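Local coordinates for protein lectin (Pleurotus ostreatus, PDB 6T0Q) that binds galactose-type sugars such as N-acetylgalactosamine, probably through calcium-containing sites in its two tandem beta-sandwich domains, at residues Gly209-Asn223 / Thr271-Pro285. Residues are numbered along the deposited sequence; the frame is centred on the assembly and turned at random.
With CA (calcium ion), chain G; NAG (2-acetamido-2-deoxy-beta-D-glucopyranose), chain B.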
ATOM      1  N   GLY A 209      13.595 -27.160 -20.863  1.00 37.55           N
ATOM      2  CA  GLY A 209      13.586 -26.317 -22.045  1.00 35.01           C
ATOM      3  C   GLY A 209      12.268 -26.236 -22.782  1.00 32.07           C
ATOM      4  O   GLY A 209      12.239 -25.791 -23.932  1.00 33.44           O
ATOM      5  N   ALA A 210      11.171 -26.652 -22.160  1.00 34.01           N
ATOM      6  CA  ALA A 210       9.865 -26.532 -22.790  1.00 35.69           C
ATOM      7  C   ALA A 210       8.808 -26.475 -21.704  1.00 33.35           C
ATOM      8  O   ALA A 210       9.021 -26.932 -20.579  1.00 31.65           O
ATOM      9  CB  ALA A 210       9.588 -27.691 -23.761  1.00 39.53           C
ATOM     10  N   ALA A 211       7.669 -25.894 -22.045  1.00 30.99           N
ATOM     11  CA  ALA A 211       6.531 -25.813 -21.146  1.00 28.80           C
ATOM     12  C   ALA A 211       5.305 -26.336 -21.872  1.00 27.59           C
ATOM     13  O   ALA A 211       5.272 -26.358 -23.106  1.00 28.76           O
ATOM     14  CB  ALA A 211       6.284 -24.370 -20.677  1.00 25.34           C
ATOM     15  N   PRO A 212       4.274 -26.756 -21.135  1.00 30.57           N
ATOM     16  CA  PRO A 212       3.023 -27.163 -21.787  1.00 35.05           C
ATOM     17  C   PRO A 212       2.407 -26.018 -22.577  1.00 34.51           C
ATOM     18  O   PRO A 212       2.674 -24.839 -22.331  1.00 29.79           O
ATOM     19  CB  PRO A 212       2.121 -27.567 -20.610  1.00 36.33           C
ATOM     20  CG  PRO A 212       3.056 -27.863 -19.491  1.00 39.44           C
ATOM     21  CD  PRO A 212       4.216 -26.930 -19.673  1.00 35.78           C
ATOM     22  N   VAL A 213       1.570 -26.385 -23.550  1.00 29.37           N
ATOM     23  CA  VAL A 213       0.759 -25.402 -24.260  1.00 33.95           C
ATOM     24  C   VAL A 213      -0.251 -24.807 -23.291  1.00 33.49           C
ATOM     25  O   VAL A 213      -0.855 -25.525 -22.486  1.00 32.81           O
ATOM     26  CB  VAL A 213       0.050 -26.058 -25.458  1.00 37.00           C
ATOM     27  CG1 VAL A 213      -0.900 -25.062 -26.140  1.00 33.72           C
ATOM     28  CG2 VAL A 213       1.070 -26.624 -26.445  1.00 35.42           C
ATOM     29  N   GLY A 214      -0.438 -23.489 -23.350  1.00 26.61           N
ATOM     30  CA  GLY A 214      -1.469 -22.868 -22.534  1.00 24.10           C
ATOM     31  C   GLY A 214      -1.082 -21.497 -22.017  1.00 30.08           C
ATOM     32  O   GLY A 214       0.026 -21.011 -22.279  1.00 27.12           O
ATOM     33  N   SER A 215      -1.992 -20.874 -21.266  1.00 23.50           N
ATOM     34  CA  SER A 215      -1.812 -19.527 -20.746  1.00 26.47           C
ATOM     35  C   SER A 215      -1.489 -19.565 -19.255  1.00 32.35           C
ATOM     36  O   SER A 215      -1.991 -20.415 -18.514  1.00 28.03           O
ATOM     37  CB  SER A 215      -3.064 -18.681 -20.984  1.00 26.83           C
ATOM     38  OG  SER A 215      -3.276 -18.484 -22.373  1.00 29.12           O
ATOM     39  N   ARG A 216      -0.642 -18.628 -18.828  1.00 25.36           N
ATOM     40  CA  ARG A 216      -0.176 -18.532 -17.452  1.00 24.08           C
ATOM     41  C   ARG A 216      -0.235 -17.076 -17.023  1.00 26.11           C
ATOM     42  O   ARG A 216       0.011 -16.177 -17.829  1.00 25.73           O
ATOM     43  CB  ARG A 216       1.270 -19.040 -17.309  1.00 19.38           C
ATOM     44  CG  ARG A 216       1.517 -20.444 -17.872  1.00 27.63           C
ATOM     45  CD  ARG A 216       0.730 -21.478 -17.075  1.00 29.57           C
ATOM     46  NE  ARG A 216       0.986 -22.842 -17.527  1.00 31.54           N
ATOM     47  CZ  ARG A 216       0.121 -23.585 -18.213  1.00 38.46           C
ATOM     48  NH1 ARG A 216      -1.076 -23.105 -18.527  1.00 36.08           N
ATOM     49  NH2 ARG A 216       0.452 -24.818 -18.570  1.00 40.91           N
ATOM     50  N   ALA A 217      -0.532 -16.837 -15.748  1.00 24.57           N
ATOM     51  CA  ALA A 217      -0.613 -15.472 -15.245  1.00 25.28           C
ATOM     52  C   ALA A 217       0.533 -15.175 -14.287  1.00 28.52           C
ATOM     53  O   ALA A 217       1.052 -16.071 -13.611  1.00 27.01           O
ATOM     54  CB  ALA A 217      -1.950 -15.206 -14.544  1.00 24.00           C
ATOM     55  N   PHE A 218       0.915 -13.894 -14.242  1.00 23.38           N
ATOM     56  CA  PHE A 218       2.028 -13.397 -13.440  1.00 22.39           C
ATOM     57  C   PHE A 218       1.641 -12.053 -12.842  1.00 25.80           C
ATOM     58  O   PHE A 218       0.997 -11.240 -13.509  1.00 26.27           O
ATOM     59  CB  PHE A 218       3.299 -13.243 -14.291  1.00 21.94           C
ATOM     60  CG  PHE A 218       3.695 -14.508 -15.006  1.00 20.66           C
ATOM     61  CD1 PHE A 218       3.164 -14.813 -16.249  1.00 21.86           C
ATOM     62  CD2 PHE A 218       4.574 -15.404 -14.418  1.00 19.60           C
ATOM     63  CE1 PHE A 218       3.512 -15.985 -16.906  1.00 22.88           C
ATOM     64  CE2 PHE A 218       4.923 -16.585 -15.059  1.00 24.43           C
ATOM     65  CZ  PHE A 218       4.396 -16.873 -16.312  1.00 26.18           C
ATOM     66  N   ARG A 219       2.037 -11.820 -11.588  1.00 21.57           N
ATOM     67  CA  ARG A 219       1.659 -10.610 -10.867  1.00 21.23           C
ATOM     68  C   ARG A 219       2.841 -10.051 -10.094  1.00 23.89           C
ATOM     69  O   ARG A 219       3.613 -10.802  -9.491  1.00 24.39           O
ATOM     70  CB  ARG A 219       0.512 -10.870  -9.876  1.00 21.71           C
ATOM     71  CG  ARG A 219      -0.842 -11.114 -10.512  1.00 24.78           C
ATOM     72  CD  ARG A 219      -1.862 -11.551  -9.456  1.00 27.82           C
ATOM     73  NE  ARG A 219      -2.019 -10.560  -8.388  1.00 25.79           N
ATOM     74  CZ  ARG A 219      -2.870  -9.540  -8.429  1.00 27.70           C
ATOM     75  NH1 ARG A 219      -3.653  -9.359  -9.492  1.00 22.91           N
ATOM     76  NH2 ARG A 219      -2.941  -8.700  -7.402  1.00 32.78           N
ATOM     77  N   LYS A 220       2.957  -8.727 -10.090  1.00 24.03           N
ATOM     78  CA  LYS A 220       3.937  -8.026  -9.269  1.00 27.95           C
ATOM     79  C   LYS A 220       3.317  -6.730  -8.769  1.00 27.21           C
ATOM     80  O   LYS A 220       2.778  -5.950  -9.561  1.00 22.87           O
ATOM     81  CB  LYS A 220       5.223  -7.737 -10.052  1.00 25.74           C
ATOM     82  CG  LYS A 220       6.262  -6.910  -9.288  1.00 27.46           C
ATOM     83  CD  LYS A 220       6.958  -7.725  -8.197  1.00 29.14           C
ATOM     84  CE  LYS A 220       8.004  -6.866  -7.492  1.00 30.85           C
ATOM     85  NZ  LYS A 220       8.662  -7.598  -6.389  1.00 27.54           N
ATOM     86  N   THR A 221       3.387  -6.505  -7.460  1.00 23.79           N
ATOM     87  CA  THR A 221       2.867  -5.293  -6.844  1.00 24.89           C
ATOM     88  C   THR A 221       4.012  -4.441  -6.316  1.00 25.28           C
ATOM     89  O   THR A 221       4.954  -4.958  -5.714  1.00 23.29           O
ATOM     90  CB  THR A 221       1.911  -5.636  -5.697  1.00 31.30           C
ATOM     91  OG1 THR A 221       0.789  -6.339  -6.229  1.00 29.01           O
ATOM     92  CG2 THR A 221       1.422  -4.367  -4.985  1.00 28.11           C
ATOM     93  N   VAL A 222       3.935  -3.136  -6.543  1.00 23.63           N
ATOM     94  CA  VAL A 222       4.842  -2.182  -5.917  1.00 22.07           C
ATOM     95  C   VAL A 222       4.003  -1.292  -5.009  1.00 21.64           C
ATOM     96  O   VAL A 222       2.998  -0.722  -5.448  1.00 24.15           O
ATOM     97  CB  VAL A 222       5.620  -1.355  -6.960  1.00 23.19           C
ATOM     98  CG1 VAL A 222       6.570  -0.377  -6.267  1.00 22.34           C
ATOM     99  CG2 VAL A 222       6.410  -2.298  -7.891  1.00 21.80           C
ATOM    100  N   ASN A 223       4.405  -1.186  -3.742  1.00 21.13           N
ATOM    101  CA  ASN A 223       3.586  -0.440  -2.779  1.00 23.63           C
ATOM    102  C   ASN A 223       4.540   0.219  -1.781  1.00 26.65           C
ATOM    103  O   ASN A 223       4.808  -0.298  -0.698  1.00 30.81           O
ATOM    104  CB  ASN A 223       2.566  -1.358  -2.097  1.00 19.86           C
ATOM    105  CG  ASN A 223       1.802  -0.682  -0.963  1.00 24.46           C
ATOM    106  OD1 ASN A 223       1.490  -1.327   0.041  1.00 26.71           O
ATOM    107  ND2 ASN A 223       1.485   0.602  -1.119  1.00 21.88           N
ATOM    108  N   THR A 271       0.398   5.236  -4.474  1.00 26.41           N
ATOM    109  CA  THR A 271       1.078   4.371  -3.510  1.00 27.03           C
ATOM    110  C   THR A 271       1.030   2.876  -3.812  1.00 25.52           C
ATOM    111  O   THR A 271       1.876   2.147  -3.283  1.00 24.24           O
ATOM    112  CB  THR A 271       0.521   4.592  -2.094  1.00 31.84           C
ATOM    113  OG1 THR A 271      -0.892   4.336  -2.079  1.00 28.26           O
ATOM    114  CG2 THR A 271       0.799   6.015  -1.624  1.00 33.56           C
ATOM    115  N   PHE A 272       0.102   2.388  -4.635  1.00 23.61           N
ATOM    116  CA  PHE A 272      -0.089   0.948  -4.789  1.00 20.61           C
ATOM    117  C   PHE A 272      -0.385   0.650  -6.251  1.00 23.07           C
ATOM    118  O   PHE A 272      -1.406   1.103  -6.775  1.00 24.09           O
ATOM    119  CB  PHE A 272      -1.238   0.464  -3.878  1.00 19.68           C
ATOM    120  CG  PHE A 272      -1.403  -1.043  -3.800  1.00 23.92           C
ATOM    121  CD1 PHE A 272      -1.979  -1.759  -4.842  1.00 25.95           C
ATOM    122  CD2 PHE A 272      -1.033  -1.733  -2.648  1.00 21.92           C
ATOM    123  CE1 PHE A 272      -2.148  -3.148  -4.753  1.00 25.06           C
ATOM    124  CE2 PHE A 272      -1.205  -3.109  -2.547  1.00 23.78           C
ATOM    125  CZ  PHE A 272      -1.763  -3.820  -3.602  1.00 28.20           C
ATOM    126  N   ASN A 273       0.486  -0.128  -6.903  1.00 19.39           N
ATOM    127  CA  ASN A 273       0.311  -0.470  -8.311  1.00 26.07           C
ATOM    128  C   ASN A 273       0.644  -1.932  -8.551  1.00 25.51           C
ATOM    129  O   ASN A 273       1.701  -2.407  -8.124  1.00 28.11           O
ATOM    130  CB  ASN A 273       1.186   0.420  -9.204  1.00 22.85           C
ATOM    131  CG  ASN A 273       0.749   1.861  -9.161  1.00 23.48           C
ATOM    132  OD1 ASN A 273      -0.208   2.245  -9.830  1.00 22.98           O
ATOM    133  ND2 ASN A 273       1.422   2.663  -8.348  1.00 23.49           N
ATOM    134  N   THR A 274      -0.243  -2.626  -9.266  1.00 22.77           N
ATOM    135  CA  THR A 274      -0.104  -4.051  -9.548  1.00 23.12           C
ATOM    136  C   THR A 274       0.029  -4.269 -11.049  1.00 26.82           C
ATOM    137  O   THR A 274      -0.859  -3.882 -11.819  1.00 30.01           O
ATOM    138  CB  THR A 274      -1.301  -4.846  -9.017  1.00 30.24           C
ATOM    139  OG1 THR A 274      -1.277  -4.857  -7.584  1.00 33.84           O
ATOM    140  CG2 THR A 274      -1.234  -6.291  -9.527  1.00 31.79           C
ATOM    141  N   PHE A 275       1.122  -4.901 -11.458  1.00 21.47           N
ATOM    142  CA  PHE A 275       1.356  -5.261 -12.846  1.00 20.38           C
ATOM    143  C   PHE A 275       0.979  -6.725 -13.017  1.00 28.99           C
ATOM    144  O   PHE A 275       1.409  -7.570 -12.228  1.00 26.63           O
ATOM    145  CB  PHE A 275       2.822  -5.014 -13.218  1.00 19.43           C
ATOM    146  CG  PHE A 275       3.260  -3.583 -12.981  1.00 23.00           C
ATOM    147  CD1 PHE A 275       3.674  -3.167 -11.727  1.00 22.30           C
ATOM    148  CD2 PHE A 275       3.226  -2.653 -14.006  1.00 25.69           C
ATOM    149  CE1 PHE A 275       4.057  -1.840 -11.497  1.00 23.30           C
ATOM    150  CE2 PHE A 275       3.607  -1.325 -13.788  1.00 27.91           C
ATOM    151  CZ  PHE A 275       4.023  -0.924 -12.539  1.00 26.53           C
ATOM    152  N   ALA A 276       0.162  -7.024 -14.024  1.00 22.40           N
ATOM    153  CA  ALA A 276      -0.287  -8.394 -14.233  1.00 23.50           C
ATOM    154  C   ALA A 276      -0.134  -8.778 -15.693  1.00 24.46           C
ATOM    155  O   ALA A 276      -0.387  -7.969 -16.590  1.00 23.76           O
ATOM    156  CB  ALA A 276      -1.741  -8.588 -13.787  1.00 24.46           C
ATOM    157  N   ILE A 277       0.292 -10.019 -15.926  1.00 22.07           N
ATOM    158  CA  ILE A 277       0.589 -10.503 -17.265  1.00 25.00           C
ATOM    159  C   ILE A 277      -0.142 -11.821 -17.475  1.00 24.19           C
ATOM    160  O   ILE A 277      -0.060 -12.721 -16.634  1.00 23.27           O
ATOM    161  CB  ILE A 277       2.101 -10.707 -17.481  1.00 23.16           C
ATOM    162  CG1 ILE A 277       2.897  -9.428 -17.203  1.00 21.44           C
ATOM    163  CG2 ILE A 277       2.370 -11.200 -18.895  1.00 25.66           C
ATOM    164  CD1 ILE A 277       4.423  -9.685 -17.189  1.00 21.95           C
ATOM    165  N   ASN A 278      -0.851 -11.933 -18.584  1.00 20.94           N
ATOM    166  CA  ASN A 278      -1.307 -13.221 -19.091  1.00 22.34           C
ATOM    167  C   ASN A 278      -0.424 -13.556 -20.292  1.00 22.87           C
ATOM    168  O   ASN A 278      -0.531 -12.923 -21.345  1.00 23.93           O
ATOM    169  CB  ASN A 278      -2.793 -13.164 -19.449  1.00 26.08           C
ATOM    170  CG  ASN A 278      -3.255 -14.360 -20.284  1.00 29.86           C
ATOM    171  OD1 ASN A 278      -2.553 -15.351 -20.427  1.00 28.01           O
ATOM    172  ND2 ASN A 278      -4.461 -14.260 -20.832  1.00 32.06           N
ATOM    173  N   ALA A 279       0.461 -14.534 -20.132  1.00 23.83           N
ATOM    174  CA  ALA A 279       1.364 -14.939 -21.201  1.00 25.99           C
ATOM    175  C   ALA A 279       0.990 -16.339 -21.659  1.00 25.74           C
ATOM    176  O   ALA A 279       0.617 -17.185 -20.842  1.00 26.18           O
ATOM    177  CB  ALA A 279       2.828 -14.894 -20.746  1.00 21.85           C
ATOM    178  N   THR A 280       1.083 -16.584 -22.964  1.00 25.89           N
ATOM    179  CA  THR A 280       0.594 -17.823 -23.557  1.00 23.89           C
ATOM    180  C   THR A 280       1.693 -18.516 -24.345  1.00 24.49           C
ATOM    181  O   THR A 280       2.428 -17.878 -25.106  1.00 24.86           O
ATOM    182  CB  THR A 280      -0.607 -17.557 -24.471  1.00 27.54           C
ATOM    183  OG1 THR A 280      -1.663 -16.972 -23.699  1.00 29.04           O
ATOM    184  CG2 THR A 280      -1.109 -18.862 -25.117  1.00 26.56           C
ATOM    185  N   ASN A 281       1.802 -19.826 -24.150  1.00 24.44           N
ATOM    186  CA  ASN A 281       2.736 -20.655 -24.891  1.00 25.37           C
ATOM    187  C   ASN A 281       1.972 -21.453 -25.939  1.00 31.17           C
ATOM    188  O   ASN A 281       1.071 -22.226 -25.598  1.00 30.39           O
ATOM    189  CB  ASN A 281       3.491 -21.610 -23.972  1.00 22.76           C
ATOM    190  CG  ASN A 281       4.490 -22.465 -24.737  1.00 25.83           C
ATOM    191  OD1 ASN A 281       5.007 -22.045 -25.776  1.00 27.65           O
ATOM    192  ND2 ASN A 281       4.756 -23.668 -24.235  1.00 27.74           N
ATOM    193  N   GLY A 282       2.344 -21.273 -27.205  1.00 29.97           N
ATOM    194  CA  GLY A 282       1.796 -22.092 -28.267  1.00 31.05           C
ATOM    195  C   GLY A 282       2.433 -23.456 -28.403  1.00 36.72           C
ATOM    196  O   GLY A 282       1.949 -24.272 -29.193  1.00 35.07           O
ATOM    197  N   GLY A 283       3.490 -23.717 -27.649  1.00 35.26           N
ATOM    198  CA  GLY A 283       4.199 -24.983 -27.703  1.00 34.64           C
ATOM    199  C   GLY A 283       5.694 -24.736 -27.724  1.00 33.65           C
ATOM    200  O   GLY A 283       6.179 -23.769 -28.312  1.00 28.53           O
ATOM    201  N   GLY A 284       6.433 -25.624 -27.064  1.00 36.57           N
ATOM    202  CA  GLY A 284       7.874 -25.540 -27.022  1.00 33.22           C
ATOM    203  C   GLY A 284       8.377 -24.669 -25.885  1.00 29.72           C
ATOM    204  O   GLY A 284       7.740 -24.561 -24.829  1.00 30.78           O
ATOM    205  N   PRO A 285       9.542 -24.041 -26.078  1.00 30.05           N
ATOM    206  CA  PRO A 285      10.071 -23.121 -25.060  1.00 27.82           C
ATOM    207  C   PRO A 285       9.093 -21.989 -24.785  1.00 26.18           C
ATOM    208  O   PRO A 285       8.335 -21.569 -25.665  1.00 25.00           O
ATOM    209  CB  PRO A 285      11.367 -22.591 -25.690  1.00 28.76           C
ATOM    210  CG  PRO A 285      11.741 -23.624 -26.740  1.00 34.84           C
ATOM    211  CD  PRO A 285      10.421 -24.141 -27.258  1.00 31.13           C
TER
HETATM  212 CA    CA G 404       6.720 -21.115 -27.460  1.00 31.38          CA
HETATM  213  C1  NAG B   1      -4.992 -15.292 -21.677  1.00 38.73           C
HETATM  214  C2  NAG B   1      -6.502 -15.418 -21.573  1.00 44.83           C
HETATM  215  C3  NAG B   1      -7.008 -16.408 -22.606  1.00 53.29           C
HETATM  216  C4  NAG B   1      -6.621 -15.943 -24.001  1.00 52.15           C
HETATM  217  C5  NAG B   1      -5.118 -15.670 -24.112  1.00 45.13           C
HETATM  218  C6  NAG B   1      -4.785 -14.872 -25.353  1.00 41.55           C
HETATM  219  C7  NAG B   1      -7.657 -15.007 -19.454  1.00 46.15           C
HETATM  220  C8  NAG B   1      -8.026 -15.557 -18.110  1.00 43.54           C
HETATM  221  N2  NAG B   1      -6.927 -15.807 -20.238  1.00 39.74           N
HETATM  222  O3  NAG B   1      -8.424 -16.499 -22.501  1.00 56.53           O
HETATM  223  O4  NAG B   1      -7.065 -17.043 -24.695  1.00 60.33           O
HETATM  224  O5  NAG B   1      -4.633 -14.883 -23.009  1.00 39.38           O
HETATM  225  O6  NAG B   1      -3.920 -15.588 -26.220  1.00 55.49           O
HETATM  226  O7  NAG B   1      -7.999 -13.881 -19.815  1.00 46.86           O
HETATM  227  O   HOH W   1       5.302 -27.685 -25.284  1.00 37.88           O
HETATM  228  O   HOH W   2       3.605   1.600  -6.800  1.00 27.47           O
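Asn281 meets the turn at Ala211-Pro212 through its amide: ND2 donates to Pro212 O at 3.1 Å, standing well above that carbonyl plane. With CG anti to the backbone N (chi1 -179°), the same side chain turns OD1 to the calcium ion, 2.6 Å away. OD1 also accepts from Gly283 N, closing an Asx turn, while ND2 donates again to Gly284 O. That carbonyl is gripped from the opposite face of its plane by Ala211 N, so two donors fix the loop whose Gly283 O and Pro285 O bind the calcium; Asp239 and Asp240 complete the site, and Gly283 also belongs to the N-acetylgalactosamine site. From here strands 214-222 and 273-281 run antiparallel, their N-to-C directions 155° apart, as central neighbours in one sheet of a beta-sandwich, with hydrogen-bonded pairs from Gly214-Asn281 to Val222-Asn273 alternating with non-hydrogen-bonded ones. On the face carrying Phe218, Ile277 and Ala279, Phe218 CE1 packs 4.1 Å from Ala279 CB, and the phenylalanine also touches Val288 of the other sheet. The reverse face carries hydroxyl pairs: Ser215 OG and Thr280 OG1 hydrogen-bond at 2.6 Å beside Asn278, whose ND2 is covalently linked to C1 of the N-acetylglucosamine. Thr221 OG1 likewise pairs with Thr274 OG1. Thr221 CG2, anti to the backbone N, lies over one face of the Phe272 ring in a CH-pi contact, 3.8 Å from the ring centroid and 22° off the normal. Thr274 CG2 covers one guanidinium face of Arg219, whose NH1 bonds Pro322 O and whose NE forms a salt bridge with Glu327. Asn223 ND2 donates to Thr271 O at 2.7 Å.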